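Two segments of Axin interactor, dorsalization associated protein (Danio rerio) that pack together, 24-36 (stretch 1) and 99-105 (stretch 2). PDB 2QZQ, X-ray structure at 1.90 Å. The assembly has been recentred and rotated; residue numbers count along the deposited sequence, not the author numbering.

Stretch 1 (24-36) GLKDAGQCIDPYI
Stretch 2 (99-105) FTSTKCF

A small side-chain contact, centred on a salt bridge between Lys103 and Asp27 and flanked by apolar packing, joins a turn-rich segment to a strand distant in sequence, with no backbone hydrogen bond between them. The two stretches belong to one chain and bury 243 Å² between them, both sides summed; no touching pair is closer than 65 residues in sequence. The backbones stand well apart: the CA of Leu25 lies 9.7 Å from the CA of Cys104, and the CA of Cys31 lies 9.5 Å from the CA of Lys103, so side chains must span the gap. The contacts run in reverse order, Leu25 with Cys104, Cys31 with Lys103 and Tyr35 with Thr100, so later residues of stretch 1 meet earlier residues of stretch 2.

Stretch 1 leaves Gly24 extended and enters a type I turn from Leu25 to Ala28, closed by Ala28 N to Leu25 O at 3.1 Å. Lys26 (phi/psi -58/-32) and Asp27 (-118/31) occupy its corners. A short 3-10 segment, 28-30, follows, and the folding back continues through Gln30 N to Asp27 O and Cys31 N to Ala28 O, both 3.0 Å. The chain turns a corner at Asp33, whose phi/psi of 52/55 is left-handed, and then runs as strand through Tyr35 and Ile36. Stretch 2 is a strand, mostly extended, although Lys103 (-87/-43) departs from regular strand torsions. Its Thr100, Lys103 and Cys104 have CA-to-CB bonds directed toward stretch 1, whereas that of Ser101 points away.

Lys103 has the largest area covered by the opposing stretch, 79 Å². Its chain is extended through chi1 to chi3, all t (-177°, 172°, -176°), and bends at chi4 (p, 74°). This reach brings its ammonium group to the turn, where NZ donates a hydrogen bond to Asp27 OD2 at 2.8 Å; opposite charges make the same pair a salt bridge. The CA-to-CB bond of Asp27 is directed toward the strand, with chi1 p (52°) and chi2 near zero (-2°).

The methylene portion of the lysine also finds apolar neighbours before its charge is reached. Cys31, with chi1 m (-60°), directs its CB toward stretch 2 and places SG 4.1 Å from Lys103 CE. Leu25 CD1 lies 4.4 Å from Lys103 CD, a looser approach. Thus one side chain combines a charged tip with a hydrocarbon stem, each meeting chemistry that suits it.

Leu25 and Cys104, both buried, make the second pairing. With chi1 m (-62°) and chi2 t (165°), Leu25 brings CD2 to 3.8 Å from Cys104 SG; Cys104 adopts chi1 p (57°). The methyl and the polarizable sulfur meet at van der Waals distance.

Later in stretch 1 and earlier in stretch 2, Tyr35 meets Thr100. The CA-to-CB bond of Tyr35 is sideways to stretch 2, but chi1 p (68°) and chi2 of -84° bring the end of its side chain nearer. Its OH comes within 3.5 Å of Thr100 CG2, with chi1 of Thr100 at m (-64°). The methyl lies obliquely to the tyrosine ring, and the approach is a van der Waals contact.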

# COMPACT_ATOMS: atom_id res chain seq x y z
N GLY A 24 -1.48 8.18 -8.17
CA GLY A 24 -1.18 8.75 -9.48
C GLY A 24 -0.55 7.72 -10.39
O GLY A 24 0.42 7.03 -10.00
N LEU A 25 -1.09 7.61 -11.59
CA LEU A 25 -0.57 6.71 -12.61
C LEU A 25 -0.80 7.36 -13.98
O LEU A 25 -1.83 7.99 -14.21
CB LEU A 25 -1.26 5.33 -12.54
CG LEU A 25 -1.13 4.48 -11.26
CD1 LEU A 25 -2.19 3.34 -11.21
CD2 LEU A 25 0.24 3.88 -11.11
N LYS A 26 0.18 7.27 -14.88
CA LYS A 26 0.04 7.93 -16.18
C LYS A 26 -1.22 7.43 -16.89
O LYS A 26 -1.87 8.16 -17.61
CB LYS A 26 1.27 7.65 -17.06
CG LYS A 26 2.51 8.48 -16.70
CD LYS A 26 3.81 7.65 -16.78
CE LYS A 26 4.53 7.75 -18.12
NZ LYS A 26 6.03 7.70 -17.90
N ASP A 27 -1.56 6.18 -16.64
CA ASP A 27 -2.68 5.51 -17.32
C ASP A 27 -3.74 5.11 -16.29
O ASP A 27 -4.45 4.14 -16.50
CB ASP A 27 -2.16 4.29 -18.10
CG ASP A 27 -1.32 3.35 -17.25
OD1 ASP A 27 -1.08 3.65 -16.04
OD2 ASP A 27 -0.88 2.30 -17.77
N ALA A 28 -3.87 5.90 -15.20
CA ALA A 28 -4.81 5.56 -14.11
C ALA A 28 -6.22 5.21 -14.61
O ALA A 28 -6.76 4.17 -14.27
CB ALA A 28 -4.90 6.70 -13.07
N GLY A 29 -6.78 6.10 -15.42
CA GLY A 29 -8.16 5.96 -15.91
C GLY A 29 -8.43 4.74 -16.80
O GLY A 29 -9.59 4.35 -16.98
N GLN A 30 -7.37 4.17 -17.36
CA GLN A 30 -7.46 2.94 -18.17
C GLN A 30 -7.55 1.67 -17.34
O GLN A 30 -7.93 0.59 -17.88
CB GLN A 30 -6.23 2.81 -19.08
CG GLN A 30 -5.99 4.02 -19.98
CD GLN A 30 -5.08 3.70 -21.14
OE1 GLN A 30 -4.15 2.87 -21.03
NE2 GLN A 30 -5.34 4.34 -22.29
N CYS A 31 -7.13 1.75 -16.07
CA CYS A 31 -7.00 0.59 -15.23
C CYS A 31 -8.38 0.14 -14.78
O CYS A 31 -9.16 0.93 -14.23
CB CYS A 31 -6.07 0.84 -14.01
SG CYS A 31 -4.39 1.27 -14.49
N ILE A 32 -8.68 -1.12 -15.06
CA ILE A 32 -9.98 -1.72 -14.81
C ILE A 32 -10.03 -2.42 -13.45
O ILE A 32 -9.15 -3.23 -13.12
CB ILE A 32 -10.37 -2.74 -15.95
CG1 ILE A 32 -10.26 -2.09 -17.35
CG2 ILE A 32 -11.74 -3.34 -15.68
CD1 ILE A 32 -11.11 -0.81 -17.53
N ASP A 33 -11.05 -2.09 -12.66
CA ASP A 33 -11.29 -2.70 -11.34
C ASP A 33 -10.03 -2.62 -10.47
O ASP A 33 -9.54 -3.63 -9.96
CB ASP A 33 -11.77 -4.15 -11.47
CG ASP A 33 -13.14 -4.25 -12.14
OD1 ASP A 33 -13.85 -3.24 -12.20
OD2 ASP A 33 -13.47 -5.35 -12.60
N PRO A 34 -9.51 -1.40 -10.31
CA PRO A 34 -8.24 -1.26 -9.57
C PRO A 34 -8.41 -1.46 -8.06
O PRO A 34 -9.42 -1.05 -7.47
CB PRO A 34 -7.82 0.18 -9.87
CG PRO A 34 -9.12 0.91 -10.10
CD PRO A 34 -10.04 -0.11 -10.80
N TYR A 35 -7.41 -2.08 -7.45
CA TYR A 35 -7.38 -2.15 -5.98
C TYR A 35 -5.95 -2.27 -5.48
O TYR A 35 -5.01 -2.37 -6.26
CB TYR A 35 -8.25 -3.29 -5.44
CG TYR A 35 -7.74 -4.69 -5.75
CD1 TYR A 35 -8.04 -5.31 -6.97
CD2 TYR A 35 -6.98 -5.39 -4.81
CE1 TYR A 35 -7.58 -6.61 -7.25
CE2 TYR A 35 -6.51 -6.68 -5.08
CZ TYR A 35 -6.83 -7.29 -6.30
OH TYR A 35 -6.37 -8.56 -6.57
N ILE A 36 -5.80 -2.22 -4.16
CA ILE A 36 -4.46 -2.29 -3.56
C ILE A 36 -4.41 -3.37 -2.50
O ILE A 36 -5.32 -3.51 -1.69
CB ILE A 36 -4.02 -0.92 -2.98
CG1 ILE A 36 -3.79 0.06 -4.14
CG2 ILE A 36 -2.71 -1.04 -2.07
CD1 ILE A 36 -3.45 1.53 -3.68
N PHE A 99 -7.09 -11.89 -16.43
CA PHE A 99 -6.71 -12.07 -15.03
C PHE A 99 -6.26 -10.76 -14.41
O PHE A 99 -6.05 -9.78 -15.11
CB PHE A 99 -5.63 -13.16 -14.86
CG PHE A 99 -4.36 -12.91 -15.63
CD1 PHE A 99 -3.92 -13.84 -16.58
CD2 PHE A 99 -3.56 -11.80 -15.38
CE1 PHE A 99 -2.72 -13.64 -17.29
CE2 PHE A 99 -2.37 -11.58 -16.08
CZ PHE A 99 -1.95 -12.50 -17.03
N THR A 100 -6.08 -10.79 -13.10
CA THR A 100 -5.57 -9.66 -12.32
C THR A 100 -4.05 -9.63 -12.31
O THR A 100 -3.39 -10.66 -12.10
CB THR A 100 -6.06 -9.76 -10.88
OG1 THR A 100 -7.49 -9.65 -10.89
CG2 THR A 100 -5.46 -8.62 -9.98
N SER A 101 -3.49 -8.44 -12.54
CA SER A 101 -2.06 -8.26 -12.68
C SER A 101 -1.66 -7.22 -11.62
O SER A 101 -2.44 -6.33 -11.31
CB SER A 101 -1.74 -7.73 -14.08
OG SER A 101 -0.37 -7.34 -14.26
N THR A 102 -0.48 -7.40 -11.04
CA THR A 102 0.15 -6.37 -10.23
C THR A 102 0.88 -5.46 -11.21
O THR A 102 1.71 -5.92 -11.98
CB THR A 102 1.16 -6.97 -9.27
OG1 THR A 102 0.52 -7.94 -8.44
CG2 THR A 102 1.75 -5.88 -8.39
N LYS A 103 0.54 -4.18 -11.21
CA LYS A 103 1.15 -3.22 -12.11
C LYS A 103 2.41 -2.66 -11.50
O LYS A 103 3.44 -2.48 -12.16
CB LYS A 103 0.16 -2.07 -12.30
CG LYS A 103 0.61 -0.98 -13.28
CD LYS A 103 -0.59 -0.03 -13.48
CE LYS A 103 -0.30 1.02 -14.50
NZ LYS A 103 -0.34 0.38 -15.85
N CYS A 104 2.33 -2.34 -10.21
CA CYS A 104 3.43 -1.61 -9.57
C CYS A 104 3.24 -1.70 -8.07
O CYS A 104 2.20 -2.17 -7.59
CB CYS A 104 3.43 -0.15 -10.04
SG CYS A 104 1.84 0.73 -9.75
N PHE A 105 4.26 -1.29 -7.33
CA PHE A 105 4.20 -1.32 -5.88
C PHE A 105 4.95 -0.14 -5.24
O PHE A 105 5.80 0.53 -5.86
CB PHE A 105 4.74 -2.65 -5.35
CG PHE A 105 6.25 -2.82 -5.55
CD1 PHE A 105 6.75 -3.23 -6.78
CD2 PHE A 105 7.14 -2.56 -4.52
CE1 PHE A 105 8.12 -3.41 -6.97
CE2 PHE A 105 8.53 -2.73 -4.68
CZ PHE A 105 9.02 -3.14 -5.91